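Local structure of beta-galactosidase (Marinomonas sp. ef1, 6Y2K) at residues A[30-35]-A[64-69]; A[4-9]-A[348-353]. The protein hydrolyses terminal beta-D-galactosyl residues of beta-galactosides, as a cold-active Antarctic enzyme of glycoside hydrolase family 42 that assembles as a hexamer. All blocks are in the same frame, centred on the assembly; numbering follows the deposited sequence.

Contact 1 of 2, residues A[30-35]-A[64-69]; sequences QYVRVG and QGLKVI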
loop_
_atom_site.group_PDB
_atom_site.type_symbol
_atom_site.label_atom_id
_atom_site.label_comp_id
_atom_site.label_asym_id
_atom_site.label_seq_id
_atom_site.Cartn_x
_atom_site.Cartn_y
_atom_site.Cartn_z
ATOM N N GLN A 30 -37.013 19.136 34.167
ATOM C CA GLN A 30 -38.439 19.419 34.382
ATOM C C GLN A 30 -39.359 18.191 34.290
ATOM O O GLN A 30 -40.486 18.237 34.820
ATOM C CB GLN A 30 -38.913 20.481 33.386
ATOM C CG GLN A 30 -38.273 21.846 33.585
ATOM C CD GLN A 30 -38.810 22.881 32.617
ATOM O OE1 GLN A 30 -38.133 23.286 31.669
ATOM N NE2 GLN A 30 -40.045 23.309 32.847
ATOM N N TYR A 31 -38.907 17.127 33.603
ATOM C CA TYR A 31 -39.672 15.891 33.418
ATOM C C TYR A 31 -38.868 14.686 33.894
ATOM O O TYR A 31 -37.653 14.637 33.731
ATOM C CB TYR A 31 -40.030 15.675 31.946
ATOM C CG TYR A 31 -41.159 16.530 31.451
ATOM C CD1 TYR A 31 -40.974 17.893 31.241
ATOM C CD2 TYR A 31 -42.410 15.984 31.172
ATOM C CE1 TYR A 31 -42.004 18.695 30.783
ATOM C CE2 TYR A 31 -43.450 16.774 30.706
ATOM C CZ TYR A 31 -43.242 18.132 30.517
ATOM O OH TYR A 31 -44.256 18.940 30.054
ATOM N N VAL A 32 -39.561 13.707 34.474
ATOM C CA VAL A 32 -38.925 12.500 34.996
ATOM C C VAL A 32 -39.749 11.277 34.610
ATOM O O VAL A 32 -40.955 11.238 34.884
ATOM C CB VAL A 32 -38.791 12.553 36.532
ATOM C CG1 VAL A 32 -38.064 11.314 37.060
ATOM C CG2 VAL A 32 -38.069 13.823 36.960
ATOM N N ARG A 33 -39.110 10.279 33.989
ATOM C CA ARG A 33 -39.792 9.027 33.658
ATOM C C ARG A 33 -39.535 7.978 34.745
ATOM O O ARG A 33 -38.407 7.819 35.210
ATOM C CB ARG A 33 -39.362 8.494 32.290
ATOM C CG ARG A 33 -40.230 7.349 31.790
ATOM C CD ARG A 33 -39.629 6.639 30.591
ATOM N NE ARG A 33 -38.364 5.988 30.923
ATOM C CZ ARG A 33 -37.580 5.360 30.048
ATOM N NH1 ARG A 33 -37.924 5.267 28.764
ATOM N NH2 ARG A 33 -36.440 4.816 30.466
ATOM N N VAL A 34 -40.596 7.288 35.167
ATOM C CA VAL A 34 -40.483 6.156 36.097
ATOM C C VAL A 34 -41.442 5.015 35.736
ATOM O O VAL A 34 -42.442 5.230 35.046
ATOM C CB VAL A 34 -40.754 6.569 37.572
ATOM C CG1 VAL A 34 -39.836 7.710 37.999
ATOM C CG2 VAL A 34 -42.213 6.937 37.794
ATOM N N GLY A 35 -41.114 3.807 36.204
ATOM C CA GLY A 35 -42.086 2.706 36.315
ATOM C C GLY A 35 -42.095 1.569 35.298
ATOM O O GLY A 35 -42.679 0.515 35.576
ATOM N N GLN A 64 -41.311 18.875 44.182
ATOM C CA GLN A 64 -40.224 19.654 43.588
ATOM C C GLN A 64 -40.580 20.272 42.239
ATOM O O GLN A 64 -39.717 20.849 41.590
ATOM C CB GLN A 64 -38.971 18.774 43.462
ATOM C CG GLN A 64 -38.467 18.283 44.804
ATOM C CD GLN A 64 -38.086 19.419 45.734
ATOM O OE1 GLN A 64 -37.482 20.406 45.308
ATOM N NE2 GLN A 64 -38.426 19.287 47.007
ATOM N N GLY A 65 -41.849 20.189 41.839
ATOM C CA GLY A 65 -42.318 20.742 40.566
ATOM C C GLY A 65 -41.998 19.916 39.329
ATOM O O GLY A 65 -42.118 20.419 38.217
ATOM N N LEU A 66 -41.616 18.651 39.514
ATOM C CA LEU A 66 -41.275 17.766 38.395
ATOM C C LEU A 66 -42.520 17.089 37.846
ATOM O O LEU A 66 -43.329 16.560 38.610
ATOM C CB LEU A 66 -40.254 16.716 38.833
ATOM C CG LEU A 66 -38.942 17.321 39.342
ATOM C CD1 LEU A 66 -38.153 16.327 40.177
ATOM C CD2 LEU A 66 -38.116 17.852 38.173
ATOM N N LYS A 67 -42.663 17.122 36.524
ATOM C CA LYS A 67 -43.753 16.474 35.815
ATOM C C LYS A 67 -43.342 15.054 35.465
ATOM O O LYS A 67 -42.241 14.842 34.967
ATOM C CB LYS A 67 -44.072 17.234 34.530
ATOM C CG LYS A 67 -44.681 18.609 34.752
ATOM C CD LYS A 67 -45.177 19.192 33.437
ATOM C CE LYS A 67 -46.107 20.375 33.660
ATOM N NZ LYS A 67 -45.450 21.435 34.475
ATOM N N VAL A 68 -44.223 14.084 35.702
ATOM C CA VAL A 68 -43.851 12.674 35.586
ATOM C C VAL A 68 -44.410 12.028 34.321
ATOM O O VAL A 68 -45.569 12.244 33.960
ATOM C CB VAL A 68 -44.263 11.872 36.836
ATOM C CG1 VAL A 68 -43.984 10.375 36.643
ATOM C CG2 VAL A 68 -43.508 12.399 38.054
ATOM N N ILE A 69 -43.554 11.245 33.654
ATOM C CA ILE A 69 -43.947 10.362 32.565
ATOM C C ILE A 69 -43.985 8.965 33.170
ATOM O O ILE A 69 -42.943 8.434 33.545
ATOM C CB ILE A 69 -42.927 10.382 31.396
ATOM C CG1 ILE A 69 -42.730 11.802 30.839
ATOM C CG2 ILE A 69 -43.358 9.425 30.285
ATOM C CD1 ILE A 69 -41.396 12.012 30.140
HETATM O O HOH W 1 -41.572 20.571 35.665
HETATM O O HOH W 2 -42.354 22.022 33.527
#

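Contact 2 of 2, residues A[4-9]-A[348-353]; sequences GVCYYP and LVSYFR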
loop_
_atom_site.group_PDB
_atom_site.type_symbol
_atom_site.label_atom_id
_atom_site.label_comp_id
_atom_site.label_asym_id
_atom_site.label_seq_id
_atom_site.Cartn_x
_atom_site.Cartn_y
_atom_site.Cartn_z
ATOM N N GLY A 4 -35.236 16.486 30.667
ATOM C CA GLY A 4 -35.820 15.385 31.417
ATOM C C GLY A 4 -34.781 14.369 31.852
ATOM O O GLY A 4 -33.615 14.447 31.458
ATOM N N VAL A 5 -35.205 13.402 32.657
ATOM C CA VAL A 5 -34.349 12.269 32.993
ATOM C C VAL A 5 -35.156 10.990 33.219
ATOM O O VAL A 5 -36.294 11.042 33.682
ATOM C CB VAL A 5 -33.443 12.601 34.204
ATOM C CG1 VAL A 5 -34.230 12.638 35.506
ATOM C CG2 VAL A 5 -32.277 11.625 34.294
ATOM N N CYS A 6 -34.557 9.849 32.868
ATOM C CA CYS A 6 -35.106 8.532 33.168
ATOM C C CYS A 6 -34.571 8.101 34.531
ATOM O O CYS A 6 -33.362 8.144 34.766
ATOM C CB CYS A 6 -34.700 7.527 32.087
ATOM S SG CYS A 6 -35.251 8.006 30.440
ATOM N N TYR A 7 -35.476 7.682 35.419
ATOM C CA TYR A 7 -35.195 7.498 36.850
ATOM C C TYR A 7 -35.778 6.181 37.374
ATOM O O TYR A 7 -36.842 5.744 36.927
ATOM C CB TYR A 7 -35.804 8.684 37.607
ATOM C CG TYR A 7 -35.609 8.720 39.110
ATOM C CD1 TYR A 7 -34.370 8.469 39.691
ATOM C CD2 TYR A 7 -36.667 9.068 39.953
ATOM C CE1 TYR A 7 -34.202 8.536 41.076
ATOM C CE2 TYR A 7 -36.507 9.140 41.329
ATOM C CZ TYR A 7 -35.281 8.877 41.890
ATOM O OH TYR A 7 -35.137 8.951 43.258
ATOM N N TYR A 8 -35.062 5.552 38.313
ATOM C CA TYR A 8 -35.454 4.262 38.910
ATOM C C TYR A 8 -35.442 4.354 40.439
ATOM O O TYR A 8 -34.526 3.866 41.087
ATOM C CB TYR A 8 -34.562 3.139 38.356
ATOM C CG TYR A 8 -34.743 3.092 36.852
ATOM C CD1 TYR A 8 -33.966 3.902 36.016
ATOM C CD2 TYR A 8 -35.769 2.354 36.283
ATOM C CE1 TYR A 8 -34.167 3.926 34.650
ATOM C CE2 TYR A 8 -35.978 2.365 34.913
ATOM C CZ TYR A 8 -35.169 3.157 34.106
ATOM O OH TYR A 8 -35.368 3.190 32.765
ATOM N N PRO A 9 -36.471 4.995 41.026
ATOM C CA PRO A 9 -36.530 5.089 42.495
ATOM C C PRO A 9 -36.499 3.714 43.179
ATOM O O PRO A 9 -35.896 3.574 44.247
ATOM C CB PRO A 9 -37.850 5.813 42.755
ATOM C CG PRO A 9 -38.659 5.597 41.535
ATOM C CD PRO A 9 -37.689 5.522 40.396
ATOM N N LEU A 348 -38.774 18.073 24.300
ATOM C CA LEU A 348 -38.155 17.543 25.503
ATOM C C LEU A 348 -36.972 16.665 25.115
ATOM O O LEU A 348 -37.097 15.879 24.194
ATOM C CB LEU A 348 -39.187 16.694 26.242
ATOM C CG LEU A 348 -38.735 15.902 27.465
ATOM C CD1 LEU A 348 -38.275 16.862 28.550
ATOM C CD2 LEU A 348 -39.880 15.023 27.941
ATOM N N VAL A 349 -35.847 16.811 25.815
ATOM C CA VAL A 349 -34.728 15.871 25.734
ATOM C C VAL A 349 -34.500 15.275 27.119
ATOM O O VAL A 349 -34.137 15.994 28.057
ATOM C CB VAL A 349 -33.441 16.561 25.234
ATOM C CG1 VAL A 349 -32.219 15.656 25.381
ATOM C CG2 VAL A 349 -33.627 16.991 23.786
ATOM N N SER A 350 -34.715 13.967 27.236
ATOM C CA SER A 350 -34.602 13.254 28.502
ATOM C C SER A 350 -33.389 12.319 28.476
ATOM O O SER A 350 -33.235 11.532 27.541
ATOM C CB SER A 350 -35.917 12.501 28.795
ATOM O OG SER A 350 -35.768 11.517 29.800
ATOM N N TYR A 351 -32.544 12.412 29.498
ATOM C CA TYR A 351 -31.354 11.576 29.586
ATOM C C TYR A 351 -31.668 10.232 30.234
ATOM O O TYR A 351 -32.767 10.022 30.748
ATOM C CB TYR A 351 -30.252 12.292 30.369
ATOM C CG TYR A 351 -29.922 13.670 29.841
ATOM C CD1 TYR A 351 -29.116 13.831 28.721
ATOM C CD2 TYR A 351 -30.414 14.810 30.462
ATOM C CE1 TYR A 351 -28.811 15.088 28.234
ATOM C CE2 TYR A 351 -30.115 16.071 29.983
ATOM C CZ TYR A 351 -29.313 16.204 28.869
ATOM O OH TYR A 351 -29.013 17.458 28.389
ATOM N N PHE A 352 -30.698 9.325 30.208
ATOM C CA PHE A 352 -30.869 8.000 30.792
ATOM C C PHE A 352 -29.522 7.344 31.073
ATOM O O PHE A 352 -28.717 7.142 30.164
ATOM C CB PHE A 352 -31.706 7.112 29.870
ATOM C CG PHE A 352 -31.657 5.654 30.226
ATOM C CD1 PHE A 352 -30.520 4.903 29.976
ATOM C CD2 PHE A 352 -32.748 5.033 30.812
ATOM C CE1 PHE A 352 -30.472 3.562 30.303
ATOM C CE2 PHE A 352 -32.707 3.691 31.141
ATOM C CZ PHE A 352 -31.567 2.954 30.886
ATOM N N ARG A 353 -29.283 7.012 32.338
ATOM C CA ARG A 353 -30.258 7.263 33.393
ATOM C C ARG A 353 -29.777 8.358 34.339
ATOM O O ARG A 353 -28.740 8.980 34.110
ATOM C CB ARG A 353 -30.542 5.980 34.175
ATOM C CG ARG A 353 -29.395 4.984 34.172
ATOM C CD ARG A 353 -29.840 3.625 34.689
ATOM N NE ARG A 353 -30.222 3.675 36.097
ATOM C CZ ARG A 353 -30.701 2.638 36.778
ATOM N NH1 ARG A 353 -30.858 1.466 36.180
ATOM N NH2 ARG A 353 -31.023 2.775 38.057
#

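Contact 1 of 2, residues A[30-35]-A[64-69]
Strands 29-34 and 67-71 are parallel neighbours in the (beta/alpha)8, or TIM, barrel, joined by a beta-alpha-beta crossover through helix 52-63; the axes of strand pieces 30-34 and 67-69 cross at 33°. Four backbone hydrogen bonds tie the strands. Lys67 N gives the straightest, 3.0 Å to Gln30 O at 168°, arriving in the carbonyl plane. Val32 N meets Lys67 O nearly along the C=O axis, as Val34 N meets Ile69 O at 3.1 Å. Ile69 N reaches Val32 O at 2.9 Å from above the carbonyl plane. The CA-H groups of Tyr31, Val68 and Arg33 add weaker contacts to Lys67 O, Val32 O and Ile69 O. At the N-terminal end of the pairing one water donates to both Gln30 O (2.7 Å) and Gly65 O (2.6 Å), so Gln30 O is gripped twice. Gly65, with positive phi, is the C-prime residue of a Schellman motif ending the helix, in which Leu66 N bonds to Leu61 O. A second water accepts from Lys67 NZ at 3.3 Å and, weakly, from Gln30 NE2. Arg33 lays its CG beside Ile69 CG2, then bends at chi3, taking its guanidinium to salt bridges with Glu36 and Glu314 and a hydrogen bond with Gln138. On the helix-facing side, Val32 CG2 touches Leu66 CD1, while Val34 CG2 meets Val68 CG1 roughly at right angles. On the face shared by Tyr31, Lys67 and Ile69, Lys67 CB sits over the Tyr31 ring, 4.0 Å from its centroid, and the lysine chain runs alongside until CD lies 3.5 Å from Tyr31 OH.

Contact 2 of 2, residues A[4-9]-A[348-353]
Backbone bonding comes first: Gly4 N donates to Val349 O (2.9 Å), Tyr351 N to Gly4 O (3.0 Å) and Cys6 N to Tyr351 O (2.8 Å), a parallel ladder in which every donor stands above its acceptor's carbonyl plane. Glycine, lacking a side chain, allows Gly4 CA and Ser350 CA to approach to 3.8 Å. Ser350 OG, anti to its backbone N, hydrogen-bonds to Met313 O on the next strand. Apolar and sulfur contacts gather around Phe352. Its ring meets Cys6 CB with CD2 at 3.4 Å and the Cys6 SG in the plane at its edge, a sulfur-aromatic contact, while Tyr8 crosses at about a right angle and places OH in the same plane, 3.2 Å from Phe352 CE2. That hydroxyl is hydrogen-bonded to Glu36. The charged group is Arg353: its guanidinium receives Tyr8 CD1 over one face, 3.6 Å from CZ, with the two planes tilted 40° apart. Arg353 NH2 bonds to His11, and the side chain also packs on Phe182 of a neighbouring subunit. The peptide bond between Phe352 and Arg353 is cis, and a bound glycerol, probably from the crystallisation liquor, lies about 4 Å from the Phe352 side chain. This pairing of the first strand with the eighth closes the TIM barrel, and a non-proline cis peptide near the C-terminal end of the eighth strand recurs in clan GH-A glycosidases.

Contacts 1 and 2 share one barrel wall, their centres about 8 Å apart: the first strand, paired with the eighth in contact 2, is also neighbour to the second, which contact 1 pairs with the third. Arg33 forms the seam, with its N 2.9 Å from Val5 O and its O 2.9 Å from Tyr7 N, both probable hydrogen bonds. Its guanidinium lies among residues of contact 2, NH2 being 3.4 Å from Cys6 SG and weakly bonded to Tyr8 OH at 3.0 Å. Glu36 ties both contacts together through Arg33 and Tyr8. This cluster, with Glu314 and the glycerol near Phe352, lies towards the C-terminal strand ends, consistent with the substrate pocket of TIM-barrel glycosidases.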